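ADP-ribosylation factor-binding protein GGA1 (Saccharomyces cerevisiae, PDB 5CN2) may help regulate membrane traffic through the trans-Golgi network and binds the GTPases ARF1 and ARF2, being represented here by its C-terminal GAE (gamma-adaptin ear) domain. Local coordinates at residues Arg29-Leu35 and Val88-Asn94; Arg36-Ser42 and Asp80-Ala86. All coordinates share one frame; numbering follows the deposited sequence.

Both contacts join the same two antiparallel strands, 34-43 and 78-89, neighbours in the five-stranded sheet of the GAE domain. Contact 2 is the long middle run of the pair. Its centre lies about 6 Å from the centre of the chain, and eight of its fourteen touching residues are buried. Contact 1 is the end of the same ladder, about 18 Å from that centre, where the strands give way to a tight loop and a short helix. Backbone pairing and apolar side chains dominate contact 2. Contact 1 mixes two bridged residue pairs with an arginine-to-carbonyl bond and charged chains at the surface. Leu-37 packing on Val-88 connects them.

Contact 1: Arg29-Leu35 and Val88-Asn94; sequences RESMTKL and VEGISVN
The Arg-29 and Val-93 side chains pass antiparallel. The arginine reaches the short helix 91-94 with one terminal nitrogen, NH2, which donates to Val-93 O at 2.6 Å. The guanidinium meets this oxygen edge-on. Seen from the carbonyl, the donor stands well above the plane, 51° out of it, and the N-H is bent. A weak bond from the same NH2 goes to Met-32 O. The chain leaves with CG anti to the backbone N (chi1 168°) and bends at chi3, which turns the guanidinium toward the helix.

Val-93 points toward segment 29-35. Its CG1 lies between the Arg-29 end, the Thr-33 backbone and Leu-35, with Leu-35 CG at 3.8 Å from Val-93 CG1. Leu-35 also meets Val-88, CB to CB at 4.1 Å, on the same face of the sheet. Their backbones form a hydrogen-bonded pair, with Leu-35 N to Val-88 O at 2.8 Å.

Lys-34 and Glu-89 extend alongside one another from the other face. Lys-34 CE is 3.5 Å from Glu-89 OE2, but Lys-34 NZ stays 4.6 Å from Glu-89 OE2. Lys-34 NZ has a long salt bridge to Glu-30. Beyond this pair, Gly-90 N donates to Thr-33 O at 3.2 Å, at the N-cap of the helix.

With an alanine in place of Arg-29, Val-93 O would probably lose this donor, and the loop at Met-32 would be held less firmly to the helix.

The chemistry is therefore divided. Apolar branches seal the inner side. At the outer end Arg-29 ties the loop to the helix through a backbone carbonyl. Lys-34 and Glu-89 are probably drawn together by no more than a loose attraction of opposite charges.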
ATOM      1  N   ARG A  29      -3.779 -12.147   9.296  1.00 47.51           N
ATOM      2  CA  ARG A  29      -5.113 -12.697   9.240  1.00 48.85           C
ATOM      3  C   ARG A  29      -5.752 -12.456  10.588  1.00 47.71           C
ATOM      4  O   ARG A  29      -5.247 -12.923  11.589  1.00 49.03           O
ATOM      5  CB  ARG A  29      -5.045 -14.185   8.926  1.00 49.64           C
ATOM      6  CG  ARG A  29      -6.360 -14.907   9.132  1.00 48.48           C
ATOM      7  CD  ARG A  29      -6.341 -16.264   8.472  1.00 51.23           C
ATOM      8  NE  ARG A  29      -7.453 -16.378   7.544  1.00 61.22           N
ATOM      9  CZ  ARG A  29      -7.407 -16.054   6.261  1.00 60.57           C
ATOM     10  NH1 ARG A  29      -6.297 -15.608   5.724  1.00 70.22           N
ATOM     11  NH2 ARG A  29      -8.479 -16.179   5.509  1.00 66.08           N
ATOM     12  N   GLU A  30      -6.834 -11.686  10.631  1.00 47.97           N
ATOM     13  CA  GLU A  30      -7.495 -11.413  11.901  1.00 48.06           C
ATOM     14  C   GLU A  30      -8.553 -12.457  12.239  1.00 47.37           C
ATOM     15  O   GLU A  30      -8.822 -12.724  13.400  1.00 53.65           O
ATOM     16  CB  GLU A  30      -8.150 -10.042  11.887  1.00 54.71           C
ATOM     17  CG  GLU A  30      -7.188  -8.883  12.091  1.00 60.40           C
ATOM     18  CD  GLU A  30      -7.926  -7.593  12.373  1.00 66.10           C
ATOM     19  OE1 GLU A  30      -9.086  -7.441  11.917  1.00 70.27           O
ATOM     20  OE2 GLU A  30      -7.356  -6.737  13.071  1.00 70.70           O
ATOM     21  N   SER A  31      -9.181 -13.024  11.227  1.00 46.85           N
ATOM     22  CA  SER A  31     -10.244 -13.976  11.441  1.00 45.23           C
ATOM     23  C   SER A  31     -10.281 -14.843  10.233  1.00 42.57           C
ATOM     24  O   SER A  31      -9.456 -14.715   9.334  1.00 42.32           O
ATOM     25  CB  SER A  31     -11.590 -13.256  11.598  1.00 45.20           C
ATOM     26  OG  SER A  31     -12.120 -12.939  10.320  1.00 49.10           O
ATOM     27  N   MET A  32     -11.279 -15.695  10.173  1.00 45.16           N
ATOM     28  CA  MET A  32     -11.427 -16.571   9.034  1.00 49.37           C
ATOM     29  C   MET A  32     -11.828 -15.821   7.760  1.00 46.24           C
ATOM     30  O   MET A  32     -11.645 -16.341   6.663  1.00 45.34           O
ATOM     31  CB  MET A  32     -12.456 -17.646   9.359  1.00 55.41           C
ATOM     32  CG  MET A  32     -12.189 -18.970   8.683  1.00 61.86           C
ATOM     33  SD  MET A  32     -10.673 -19.793   9.238  1.00 66.81           S
ATOM     34  CE  MET A  32     -11.285 -21.404   9.752  1.00 68.80           C
ATOM     35  N   THR A  33     -12.343 -14.596   7.894  1.00 43.94           N
ATOM     36  CA  THR A  33     -12.869 -13.863   6.723  1.00 43.33           C
ATOM     37  C   THR A  33     -12.186 -12.519   6.456  1.00 43.64           C
ATOM     38  O   THR A  33     -12.551 -11.799   5.525  1.00 48.28           O
ATOM     39  CB  THR A  33     -14.396 -13.658   6.871  1.00 44.57           C
ATOM     40  OG1 THR A  33     -14.922 -13.151   5.646  1.00 51.21           O
ATOM     41  CG2 THR A  33     -14.757 -12.709   8.023  1.00 41.64           C
ATOM     42  N   LYS A  34     -11.181 -12.189   7.255  1.00 42.03           N
ATOM     43  CA  LYS A  34     -10.654 -10.836   7.297  1.00 43.23           C
ATOM     44  C   LYS A  34      -9.129 -10.849   7.393  1.00 41.98           C
ATOM     45  O   LYS A  34      -8.562 -11.544   8.243  1.00 43.09           O
ATOM     46  CB  LYS A  34     -11.240 -10.119   8.497  1.00 44.46           C
ATOM     47  CG  LYS A  34     -11.039  -8.624   8.505  1.00 51.26           C
ATOM     48  CD  LYS A  34     -11.791  -7.989   9.679  1.00 53.49           C
ATOM     49  CE  LYS A  34     -12.370  -6.636   9.298  1.00 58.37           C
ATOM     50  NZ  LYS A  34     -12.214  -5.631  10.386  1.00 61.37           N
ATOM     51  N   LEU A  35      -8.493 -10.108   6.486  1.00 41.86           N
ATOM     52  CA  LEU A  35      -7.076  -9.755   6.547  1.00 39.56           C
ATOM     53  C   LEU A  35      -6.912  -8.287   6.912  1.00 40.99           C
ATOM     54  O   LEU A  35      -7.782  -7.458   6.609  1.00 44.37           O
ATOM     55  CB  LEU A  35      -6.404  -9.969   5.196  1.00 38.64           C
ATOM     56  CG  LEU A  35      -6.539 -11.312   4.498  1.00 38.99           C
ATOM     57  CD1 LEU A  35      -5.740 -11.329   3.204  1.00 40.63           C
ATOM     58  CD2 LEU A  35      -6.096 -12.444   5.397  1.00 41.47           C
ATOM     59  N   VAL A  88      -9.260  -6.464   4.217  1.00 40.13           N
ATOM     60  CA  VAL A  88      -9.714  -7.226   3.075  1.00 39.29           C
ATOM     61  C   VAL A  88     -10.618  -8.285   3.643  1.00 40.64           C
ATOM     62  O   VAL A  88     -10.225  -8.991   4.571  1.00 34.24           O
ATOM     63  CB  VAL A  88      -8.542  -7.919   2.357  1.00 39.94           C
ATOM     64  CG1 VAL A  88      -8.955  -8.333   0.958  1.00 36.77           C
ATOM     65  CG2 VAL A  88      -7.343  -6.998   2.288  1.00 44.20           C
ATOM     66  N   GLU A  89     -11.816  -8.394   3.084  1.00 41.10           N
ATOM     67  CA  GLU A  89     -12.844  -9.259   3.632  1.00 43.06           C
ATOM     68  C   GLU A  89     -13.626  -9.925   2.514  1.00 42.22           C
ATOM     69  O   GLU A  89     -13.784  -9.350   1.446  1.00 45.90           O
ATOM     70  CB  GLU A  89     -13.825  -8.445   4.464  1.00 44.57           C
ATOM     71  CG  GLU A  89     -13.564  -8.423   5.941  1.00 47.57           C
ATOM     72  CD  GLU A  89     -14.572  -7.539   6.677  1.00 53.55           C
ATOM     73  OE1 GLU A  89     -14.783  -6.375   6.235  1.00 50.65           O
ATOM     74  OE2 GLU A  89     -15.157  -8.011   7.687  1.00 57.34           O
ATOM     75  N   GLY A  90     -14.144 -11.117   2.777  1.00 41.18           N
ATOM     76  CA  GLY A  90     -15.036 -11.768   1.830  1.00 41.80           C
ATOM     77  C   GLY A  90     -14.596 -13.157   1.430  1.00 42.84           C
ATOM     78  O   GLY A  90     -13.641 -13.715   1.974  1.00 38.34           O
ATOM     79  N   ILE A  91     -15.296 -13.703   0.451  1.00 43.52           N
ATOM     80  CA  ILE A  91     -15.176 -15.105   0.150  1.00 46.93           C
ATOM     81  C   ILE A  91     -13.727 -15.449  -0.256  1.00 43.56           C
ATOM     82  O   ILE A  91     -13.163 -16.442   0.200  1.00 43.44           O
ATOM     83  CB  ILE A  91     -16.275 -15.550  -0.866  1.00 50.96           C
ATOM     84  CG1 ILE A  91     -16.352 -17.086  -0.986  1.00 54.68           C
ATOM     85  CG2 ILE A  91     -16.064 -14.928  -2.238  1.00 47.36           C
ATOM     86  CD1 ILE A  91     -16.601 -17.839   0.317  1.00 54.79           C
ATOM     87  N   SER A  92     -13.094 -14.602  -1.042  1.00 43.79           N
ATOM     88  CA  SER A  92     -11.717 -14.886  -1.460  1.00 46.50           C
ATOM     89  C   SER A  92     -10.704 -14.986  -0.313  1.00 45.15           C
ATOM     90  O   SER A  92      -9.750 -15.747  -0.413  1.00 43.68           O
ATOM     91  CB  SER A  92     -11.248 -13.868  -2.481  1.00 46.77           C
ATOM     92  OG  SER A  92     -11.825 -14.196  -3.726  1.00 52.01           O
ATOM     93  N   VAL A  93     -10.918 -14.227   0.759  1.00 43.36           N
ATOM     94  CA  VAL A  93     -10.116 -14.362   1.968  1.00 43.03           C
ATOM     95  C   VAL A  93     -10.401 -15.710   2.632  1.00 44.60           C
ATOM     96  O   VAL A  93      -9.493 -16.367   3.124  1.00 41.56           O
ATOM     97  CB  VAL A  93     -10.360 -13.208   2.967  1.00 41.60           C
ATOM     98  CG1 VAL A  93      -9.660 -13.466   4.282  1.00 41.62           C
ATOM     99  CG2 VAL A  93      -9.859 -11.898   2.385  1.00 42.89           C
ATOM    100  N   ASN A  94     -11.658 -16.137   2.608  1.00 45.64           N
ATOM    101  CA  ASN A  94     -12.041 -17.413   3.200  1.00 46.06           C
ATOM    102  C   ASN A  94     -11.548 -18.644   2.427  1.00 42.09           C
ATOM    103  O   ASN A  94     -11.184 -19.657   3.004  1.00 45.12           O
ATOM    104  CB  ASN A  94     -13.559 -17.482   3.300  1.00 52.94           C
ATOM    105  CG  ASN A  94     -14.015 -18.210   4.534  1.00 55.93           C
ATOM    106  OD1 ASN A  94     -14.271 -17.588   5.576  1.00 55.56           O
ATOM    107  ND2 ASN A  94     -14.097 -19.543   4.441  1.00 58.67           N
TER

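Contact 2: Arg36-Ser42 and Asp80-Ala86; sequences RLVIFYS and DGIKQIA
Tyr-41 meets Ile-82 and Gln-84 of the neighbouring strand on one face of the sheet. Its side chain crosses that of Ile-82 at an angle, and CD2 lies 3.5 Å from Ile-82 CG2. CG of the tyrosine is anti to the carbonyl carbon (chi1 -50°), and the ring extends along the strand pair to Gln-84. Gln-84 CB lies at the ring edge, in its plane. The ring and the amide are steeply inclined to each other. Tyr-41 OH is near the amide end, and Phe-52 and Leu-54 of strand 52-56 also touch the tyrosine.

Phe-40 is on the other face, and Asp-80, at the corner of the chain, comes up against its ring and CB. Asp-80 OD1 comes within 3.4 Å of Phe-40 CB, and the carboxylate and ring planes are 35° apart. Arg-12 binds this carboxylate in a salt bridge and also makes a cation-pi contact with Phe-40. Asp-80 N gives an almost straight bond to Ser-42 OG (3.0 Å). Lys-83 lies alongside Phe-40, with its CG 3.8 Å from Phe-40 CE1. Farther along this face Ile-85 CD1 sits against both methyls of Val-38, 3.7 Å from Val-38 CG1.

The backbones carry the register. Leu-37 with Ala-86, Ile-39 with Gln-84 and Tyr-41 with Ile-82 are hydrogen-bonded pairs, and Ala-86 N to Leu-37 O is 2.7 Å.

The strands run at 161° to each other, an antiparallel ladder inside the larger sheet. Leu-37, Ile-39, Tyr-41, Ile-82, Gln-84 and Ala-86 share one face, from which Tyr-41 and Gln-84 reach Leu-54 of strand 52-56 in the second sheet, as in the immunoglobulin-like beta sandwich of adaptin ear domains.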
ATOM      1  N   ARG A  36      -5.785  -7.963   7.541  1.00 38.65           N
ATOM      2  CA  ARG A  36      -5.443  -6.592   7.894  1.00 39.04           C
ATOM      3  C   ARG A  36      -4.166  -6.213   7.146  1.00 41.16           C
ATOM      4  O   ARG A  36      -3.192  -6.951   7.185  1.00 36.81           O
ATOM      5  CB  ARG A  36      -5.211  -6.487   9.382  1.00 39.60           C
ATOM      6  CG  ARG A  36      -5.170  -5.060   9.873  1.00 47.77           C
ATOM      7  CD  ARG A  36      -5.900  -4.906  11.199  1.00 52.95           C
ATOM      8  NE  ARG A  36      -5.707  -3.580  11.781  1.00 58.92           N
ATOM      9  CZ  ARG A  36      -4.563  -3.156  12.320  1.00 63.67           C
ATOM     10  NH1 ARG A  36      -3.485  -3.947  12.354  1.00 66.36           N
ATOM     11  NH2 ARG A  36      -4.485  -1.929  12.820  1.00 64.37           N
ATOM     12  N   LEU A  37      -4.187  -5.100   6.417  1.00 44.00           N
ATOM     13  CA  LEU A  37      -2.977  -4.605   5.759  1.00 42.93           C
ATOM     14  C   LEU A  37      -2.577  -3.329   6.384  1.00 41.96           C
ATOM     15  O   LEU A  37      -3.350  -2.354   6.361  1.00 41.15           O
ATOM     16  CB  LEU A  37      -3.207  -4.256   4.298  1.00 46.05           C
ATOM     17  CG  LEU A  37      -2.869  -5.302   3.281  1.00 49.16           C
ATOM     18  CD1 LEU A  37      -4.146  -6.086   3.000  1.00 53.94           C
ATOM     19  CD2 LEU A  37      -2.351  -4.594   2.048  1.00 50.93           C
ATOM     20  N   VAL A  38      -1.356  -3.309   6.897  1.00 44.24           N
ATOM     21  CA  VAL A  38      -0.742  -2.082   7.363  1.00 41.92           C
ATOM     22  C   VAL A  38       0.305  -1.723   6.333  1.00 42.51           C
ATOM     23  O   VAL A  38       1.288  -2.449   6.161  1.00 40.53           O
ATOM     24  CB  VAL A  38      -0.157  -2.262   8.758  1.00 43.60           C
ATOM     25  CG1 VAL A  38       0.374  -0.938   9.290  1.00 44.22           C
ATOM     26  CG2 VAL A  38      -1.228  -2.824   9.679  1.00 41.54           C
ATOM     27  N   ILE A  39       0.052  -0.625   5.615  1.00 40.82           N
ATOM     28  CA  ILE A  39       0.901  -0.180   4.519  1.00 37.43           C
ATOM     29  C   ILE A  39       1.802   0.956   5.001  1.00 35.98           C
ATOM     30  O   ILE A  39       1.375   1.826   5.762  1.00 35.69           O
ATOM     31  CB  ILE A  39       0.071   0.306   3.328  1.00 36.75           C
ATOM     32  CG1 ILE A  39      -1.054  -0.698   3.037  1.00 39.41           C
ATOM     33  CG2 ILE A  39       0.956   0.534   2.088  1.00 35.59           C
ATOM     34  CD1 ILE A  39      -1.913  -0.352   1.830  1.00 40.29           C
ATOM     35  N   PHE A  40       3.054   0.930   4.562  1.00 33.93           N
ATOM     36  CA  PHE A  40       4.030   1.936   4.953  1.00 34.28           C
ATOM     37  C   PHE A  40       4.690   2.494   3.709  1.00 31.29           C
ATOM     38  O   PHE A  40       5.037   1.746   2.786  1.00 32.98           O
ATOM     39  CB  PHE A  40       5.111   1.326   5.853  1.00 36.46           C
ATOM     40  CG  PHE A  40       4.610   0.848   7.174  1.00 37.04           C
ATOM     41  CD1 PHE A  40       4.592   1.698   8.261  1.00 38.84           C
ATOM     42  CD2 PHE A  40       4.197  -0.468   7.340  1.00 36.82           C
ATOM     43  CE1 PHE A  40       4.139   1.254   9.493  1.00 39.60           C
ATOM     44  CE2 PHE A  40       3.755  -0.914   8.559  1.00 35.67           C
ATOM     45  CZ  PHE A  40       3.708  -0.048   9.634  1.00 36.52           C
ATOM     46  N   TYR A  41       4.908   3.797   3.714  1.00 29.52           N
ATOM     47  CA  TYR A  41       5.514   4.478   2.593  1.00 30.06           C
ATOM     48  C   TYR A  41       6.841   5.076   3.031  1.00 31.28           C
ATOM     49  O   TYR A  41       6.903   5.754   4.065  1.00 30.33           O
ATOM     50  CB  TYR A  41       4.549   5.547   2.073  1.00 30.34           C
ATOM     51  CG  TYR A  41       3.122   5.019   1.819  1.00 30.02           C
ATOM     52  CD1 TYR A  41       2.773   4.422   0.611  1.00 32.38           C
ATOM     53  CD2 TYR A  41       2.150   5.124   2.780  1.00 31.10           C
ATOM     54  CE1 TYR A  41       1.481   3.956   0.376  1.00 32.82           C
ATOM     55  CE2 TYR A  41       0.859   4.653   2.562  1.00 33.18           C
ATOM     56  CZ  TYR A  41       0.537   4.070   1.357  1.00 32.95           C
ATOM     57  OH  TYR A  41      -0.736   3.614   1.155  1.00 36.11           O
ATOM     58  N   SER A  42       7.902   4.789   2.266  1.00 31.02           N
ATOM     59  CA  SER A  42       9.243   5.243   2.599  1.00 32.13           C
ATOM     60  C   SER A  42       9.901   6.049   1.463  1.00 33.16           C
ATOM     61  O   SER A  42       9.996   5.573   0.346  1.00 35.08           O
ATOM     62  CB  SER A  42      10.126   4.048   2.936  1.00 31.85           C
ATOM     63  OG  SER A  42       9.670   3.389   4.110  1.00 32.26           O
ATOM     64  N   ASP A  80       9.107   4.700   6.693  1.00 34.31           N
ATOM     65  CA  ASP A  80       7.777   4.573   7.300  1.00 33.43           C
ATOM     66  C   ASP A  80       7.204   5.928   7.735  1.00 31.26           C
ATOM     67  O   ASP A  80       6.603   6.033   8.784  1.00 32.75           O
ATOM     68  CB  ASP A  80       7.828   3.636   8.517  1.00 34.45           C
ATOM     69  CG  ASP A  80       8.230   2.187   8.175  1.00 34.86           C
ATOM     70  OD1 ASP A  80       8.282   1.771   6.995  1.00 31.98           O
ATOM     71  OD2 ASP A  80       8.465   1.425   9.138  1.00 37.43           O
ATOM     72  N   GLY A  81       7.406   6.975   6.942  1.00 32.24           N
ATOM     73  CA  GLY A  81       6.884   8.308   7.285  1.00 33.93           C
ATOM     74  C   GLY A  81       5.369   8.474   7.158  1.00 34.98           C
ATOM     75  O   GLY A  81       4.783   9.394   7.737  1.00 36.07           O
ATOM     76  N   ILE A  82       4.753   7.594   6.376  1.00 35.54           N
ATOM     77  CA  ILE A  82       3.300   7.520   6.234  1.00 34.34           C
ATOM     78  C   ILE A  82       2.880   6.063   6.437  1.00 34.51           C
ATOM     79  O   ILE A  82       3.502   5.142   5.910  1.00 32.00           O
ATOM     80  CB  ILE A  82       2.836   8.018   4.855  1.00 34.28           C
ATOM     81  CG1 ILE A  82       3.212   9.493   4.645  1.00 35.22           C
ATOM     82  CG2 ILE A  82       1.321   7.905   4.723  1.00 35.97           C
ATOM     83  CD1 ILE A  82       2.986   9.965   3.224  1.00 34.50           C
ATOM     84  N   LYS A  83       1.852   5.881   7.250  1.00 36.48           N
ATOM     85  CA  LYS A  83       1.231   4.590   7.496  1.00 40.40           C
ATOM     86  C   LYS A  83      -0.239   4.676   7.033  1.00 41.77           C
ATOM     87  O   LYS A  83      -0.888   5.732   7.151  1.00 44.34           O
ATOM     88  CB  LYS A  83       1.290   4.286   8.996  1.00 43.49           C
ATOM     89  CG  LYS A  83       0.699   2.943   9.415  1.00 49.39           C
ATOM     90  CD  LYS A  83       0.110   2.963  10.830  1.00 52.06           C
ATOM     91  CE  LYS A  83       1.084   2.416  11.853  1.00 55.93           C
ATOM     92  NZ  LYS A  83       0.669   2.709  13.254  1.00 59.70           N
ATOM     93  N   GLN A  84      -0.767   3.567   6.528  1.00 41.20           N
ATOM     94  CA  GLN A  84      -2.169   3.506   6.115  1.00 39.96           C
ATOM     95  C   GLN A  84      -2.760   2.123   6.270  1.00 35.58           C
ATOM     96  O   GLN A  84      -2.288   1.176   5.626  1.00 35.70           O
ATOM     97  CB  GLN A  84      -2.320   3.934   4.659  1.00 40.69           C
ATOM     98  CG  GLN A  84      -3.780   3.912   4.209  1.00 41.40           C
ATOM     99  CD  GLN A  84      -4.039   4.606   2.891  1.00 39.58           C
ATOM    100  OE1 GLN A  84      -5.114   5.186   2.711  1.00 41.97           O
ATOM    101  NE2 GLN A  84      -3.077   4.559   1.970  1.00 35.36           N
ATOM    102  N   ILE A  85      -3.814   2.033   7.076  1.00 32.83           N
ATOM    103  CA  ILE A  85      -4.482   0.771   7.397  1.00 34.40           C
ATOM    104  C   ILE A  85      -5.585   0.421   6.399  1.00 34.85           C
ATOM    105  O   ILE A  85      -6.383   1.271   6.001  1.00 33.46           O
ATOM    106  CB  ILE A  85      -5.157   0.801   8.777  1.00 38.28           C
ATOM    107  CG1 ILE A  85      -4.208   1.319   9.855  1.00 41.41           C
ATOM    108  CG2 ILE A  85      -5.665  -0.591   9.149  1.00 40.62           C
ATOM    109  CD1 ILE A  85      -2.963   0.481  10.003  1.00 45.62           C
ATOM    110  N   ALA A  86      -5.613  -0.846   6.003  1.00 33.90           N
ATOM    111  CA  ALA A  86      -6.698  -1.375   5.194  1.00 36.65           C
ATOM    112  C   ALA A  86      -7.117  -2.743   5.710  1.00 35.37           C
ATOM    113  O   ALA A  86      -6.379  -3.405   6.449  1.00 34.59           O
ATOM    114  CB  ALA A  86      -6.274  -1.476   3.737  1.00 34.53           C
TER